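Local coordinates for protein carbohydrate esterase (Metagenome, PDB 6TKX) that probably removes both feruloyl and acetyl ester groups from complex natural xylans, as a bifunctional carbohydrate esterase of the alpha/beta-hydrolase fold, at residues I82-R87 / Q99-A104. Sequence-based numbering, arbitrary orientation.
Sequences ISINHR and QDVKAA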
ATOM      1  N   ILE A  82     -10.402   2.577  -4.114  1.00 35.17           N
ATOM      2  CA  ILE A  82     -10.760   1.282  -3.543  1.00 33.71           C
ATOM      3  C   ILE A  82      -9.899   1.127  -2.303  1.00 37.32           C
ATOM      4  O   ILE A  82      -8.689   0.942  -2.427  1.00 41.06           O
ATOM      5  CB  ILE A  82     -10.520   0.102  -4.502  1.00 37.43           C
ATOM      6  CG1 ILE A  82     -11.269   0.218  -5.848  1.00 37.36           C
ATOM      7  CG2 ILE A  82     -10.920  -1.216  -3.799  1.00 30.88           C
ATOM      8  CD1 ILE A  82     -10.607   1.111  -6.816  1.00 39.85           C
ATOM      9  N   SER A  83     -10.514   1.125  -1.120  1.00 32.58           N
ATOM     10  CA  SER A  83      -9.783   1.023   0.148  1.00 40.72           C
ATOM     11  C   SER A  83      -9.967  -0.359   0.760  1.00 37.92           C
ATOM     12  O   SER A  83     -11.091  -0.787   1.003  1.00 32.58           O
ATOM     13  CB  SER A  83     -10.240   2.099   1.129  1.00 33.52           C
ATOM     14  OG  SER A  83      -9.447   2.073   2.304  1.00 37.53           O
ATOM     15  N   ILE A  84      -8.865  -1.049   1.041  1.00 28.02           N
ATOM     16  CA  ILE A  84      -8.937  -2.451   1.432  1.00 30.94           C
ATOM     17  C   ILE A  84      -8.539  -2.684   2.880  1.00 32.27           C
ATOM     18  O   ILE A  84      -7.768  -1.922   3.494  1.00 33.04           O
ATOM     19  CB  ILE A  84      -8.056  -3.292   0.476  1.00 42.81           C
ATOM     20  CG1 ILE A  84      -6.560  -2.978   0.676  1.00 38.20           C
ATOM     21  CG2 ILE A  84      -8.486  -2.978  -0.949  1.00 41.61           C
ATOM     22  CD1 ILE A  84      -5.595  -3.990   0.012  1.00 39.91           C
ATOM     23  N   ASN A  85      -9.101  -3.749   3.430  1.00 36.45           N
ATOM     24  CA  ASN A  85      -8.617  -4.360   4.656  1.00 32.97           C
ATOM     25  C   ASN A  85      -7.597  -5.447   4.326  1.00 37.51           C
ATOM     26  O   ASN A  85      -7.586  -6.005   3.224  1.00 34.17           O
ATOM     27  CB  ASN A  85      -9.761  -4.980   5.466  1.00 37.48           C
ATOM     28  CG  ASN A  85     -10.640  -3.929   6.153  1.00 37.81           C
ATOM     29  OD1 ASN A  85     -10.218  -2.792   6.373  1.00 31.56           O
ATOM     30  ND2 ASN A  85     -11.874  -4.316   6.492  1.00 38.12           N
ATOM     31  N   HIS A  86      -6.755  -5.762   5.319  1.00 37.27           N
ATOM     32  CA  HIS A  86      -5.854  -6.917   5.283  1.00 38.69           C
ATOM     33  C   HIS A  86      -5.848  -7.573   6.659  1.00 35.32           C
ATOM     34  O   HIS A  86      -6.267  -6.977   7.652  1.00 32.60           O
ATOM     35  CB  HIS A  86      -4.436  -6.524   4.844  1.00 37.38           C
ATOM     36  CG  HIS A  86      -3.700  -5.655   5.822  1.00 35.21           C
ATOM     37  ND1 HIS A  86      -3.227  -6.132   7.025  1.00 38.32           N
ATOM     38  CD2 HIS A  86      -3.323  -4.353   5.761  1.00 29.34           C
ATOM     39  CE1 HIS A  86      -2.611  -5.158   7.670  1.00 37.81           C
ATOM     40  NE2 HIS A  86      -2.650  -4.069   6.921  1.00 38.32           N
ATOM     41  N   ARG A  87      -5.410  -8.827   6.720  1.00 37.35           N
ATOM     42  CA  ARG A  87      -5.376  -9.499   8.011  1.00 36.86           C
ATOM     43  C   ARG A  87      -4.281  -8.920   8.917  1.00 37.99           C
ATOM     44  O   ARG A  87      -3.237  -8.434   8.473  1.00 36.39           O
ATOM     45  CB  ARG A  87      -5.156 -11.001   7.869  1.00 39.57           C
ATOM     46  CG  ARG A  87      -6.405 -11.807   7.566  1.00 39.08           C
ATOM     47  CD  ARG A  87      -5.982 -13.187   7.052  1.00 44.52           C
ATOM     48  NE  ARG A  87      -5.299 -13.127   5.754  1.00 38.00           N
ATOM     49  CZ  ARG A  87      -4.710 -14.173   5.187  1.00 39.91           C
ATOM     50  NH1 ARG A  87      -4.713 -15.331   5.816  1.00 31.64           N
ATOM     51  NH2 ARG A  87      -4.123 -14.066   4.002  1.00 37.47           N
ATOM     52  N   GLN A  99      -0.630 -11.512   0.457  1.00 39.29           N
ATOM     53  CA  GLN A  99      -1.592 -12.313  -0.279  1.00 43.69           C
ATOM     54  C   GLN A  99      -2.954 -11.643  -0.267  1.00 43.82           C
ATOM     55  O   GLN A  99      -3.699 -11.689  -1.256  1.00 42.80           O
ATOM     56  CB  GLN A  99      -1.667 -13.699   0.341  1.00 41.51           C
ATOM     57  CG  GLN A  99      -0.373 -14.502   0.219  1.00 45.73           C
ATOM     58  CD  GLN A  99      -0.576 -15.971   0.536  1.00 47.65           C
ATOM     59  OE1 GLN A  99      -1.654 -16.374   0.989  1.00 49.46           O
ATOM     60  NE2 GLN A  99       0.472 -16.790   0.305  1.00 51.37           N
ATOM     61  N   ASP A 100      -3.293 -10.994   0.852  1.00 37.98           N
ATOM     62  CA  ASP A 100      -4.537 -10.233   0.901  1.00 38.13           C
ATOM     63  C   ASP A 100      -4.531  -9.122  -0.128  1.00 41.21           C
ATOM     64  O   ASP A 100      -5.481  -8.983  -0.908  1.00 40.29           O
ATOM     65  CB  ASP A 100      -4.750  -9.694   2.306  1.00 33.54           C
ATOM     66  CG  ASP A 100      -4.923 -10.795   3.271  1.00 40.15           C
ATOM     67  OD1 ASP A 100      -5.111 -11.938   2.754  1.00 39.04           O
ATOM     68  OD2 ASP A 100      -4.819 -10.570   4.497  1.00 36.01           O
ATOM     69  N   VAL A 101      -3.458  -8.328  -0.161  1.00 38.35           N
ATOM     70  CA  VAL A 101      -3.409  -7.218  -1.120  1.00 39.90           C
ATOM     71  C   VAL A 101      -3.538  -7.755  -2.550  1.00 42.14           C
ATOM     72  O   VAL A 101      -4.298  -7.228  -3.372  1.00 35.11           O
ATOM     73  CB  VAL A 101      -2.122  -6.383  -0.944  1.00 39.22           C
ATOM     74  CG1 VAL A 101      -2.059  -5.280  -1.984  1.00 34.41           C
ATOM     75  CG2 VAL A 101      -1.982  -5.785   0.527  1.00 40.41           C
ATOM     76  N   LYS A 102      -2.781  -8.806  -2.869  1.00 45.63           N
ATOM     77  CA  LYS A 102      -2.826  -9.370  -4.215  1.00 44.83           C
ATOM     78  C   LYS A 102      -4.232  -9.850  -4.566  1.00 39.98           C
ATOM     79  O   LYS A 102      -4.728  -9.581  -5.665  1.00 36.11           O
ATOM     80  CB  LYS A 102      -1.826 -10.516  -4.320  1.00 43.10           C
ATOM     81  CG  LYS A 102      -0.362 -10.111  -4.053  1.00 46.52           C
ATOM     82  CD  LYS A 102       0.314  -9.384  -5.238  1.00 42.58           C
ATOM     83  CE  LYS A 102       1.854  -9.312  -5.084  1.00 40.75           C
ATOM     84  NZ  LYS A 102       2.553  -8.723  -6.272  1.00 40.52           N
ATOM     85  N   ALA A 103      -4.878 -10.585  -3.647  1.00 39.54           N
ATOM     86  CA  ALA A 103      -6.265 -10.999  -3.836  1.00 45.68           C
ATOM     87  C   ALA A 103      -7.182  -9.806  -4.092  1.00 44.73           C
ATOM     88  O   ALA A 103      -8.055  -9.849  -4.970  1.00 41.27           O
ATOM     89  CB  ALA A 103      -6.730 -11.781  -2.611  1.00 44.02           C
ATOM     90  N   ALA A 104      -6.991  -8.723  -3.338  1.00 43.80           N
ATOM     91  CA  ALA A 104      -7.831  -7.554  -3.525  1.00 37.39           C
ATOM     92  C   ALA A 104      -7.644  -7.014  -4.925  1.00 42.40           C
ATOM     93  O   ALA A 104      -8.595  -6.547  -5.567  1.00 42.34           O
ATOM     94  CB  ALA A 104      -7.506  -6.501  -2.464  1.00 39.29           C
TER
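Arg87 and the buried Asp100 form a salt bridge between the loop that leaves strand 80-84 and helix 96-110, within a beta-alpha-beta crossover of the alpha/beta-hydrolase fold, whose next long strand, 121-127, runs parallel to 80-84 on the far side of strand 46-52 in the mixed sheet. The interface illustrates how a helix can be held against a strand by an apolar seam and against the loop after it by a polar clasp. In the seam, Ile84 points from the strand toward the helix: its CG2 lies 4.0 Å from Ala104 CB, and its CD1 lies alongside Val101 CG2 at 4.1 Å. CG1 takes the place between backbone N and carbonyl carbon (chi1 68°), which leaves both branches able to touch Ala104. Strand 46-52 lends Ile52, which touches Ile84 and Val101 alike. Past the strand end, Arg87 bends at chi3 (-66°) and grips the carboxylate side-on, with the guanidinium and carboxylate planes 38° apart. Arg87 NH2 reaches Asp100 OD1 at 2.7 Å, the nitrogen lying off the carboxylate plane and the oxygen somewhat off the guanidinium plane, while His32 gives OD1 a second donor. Arg87 NE meets the syn lone pair of Asp100 OD2 at 2.9 Å, and Arg87 N approaches that oxygen from the anti side, also at 2.9 Å.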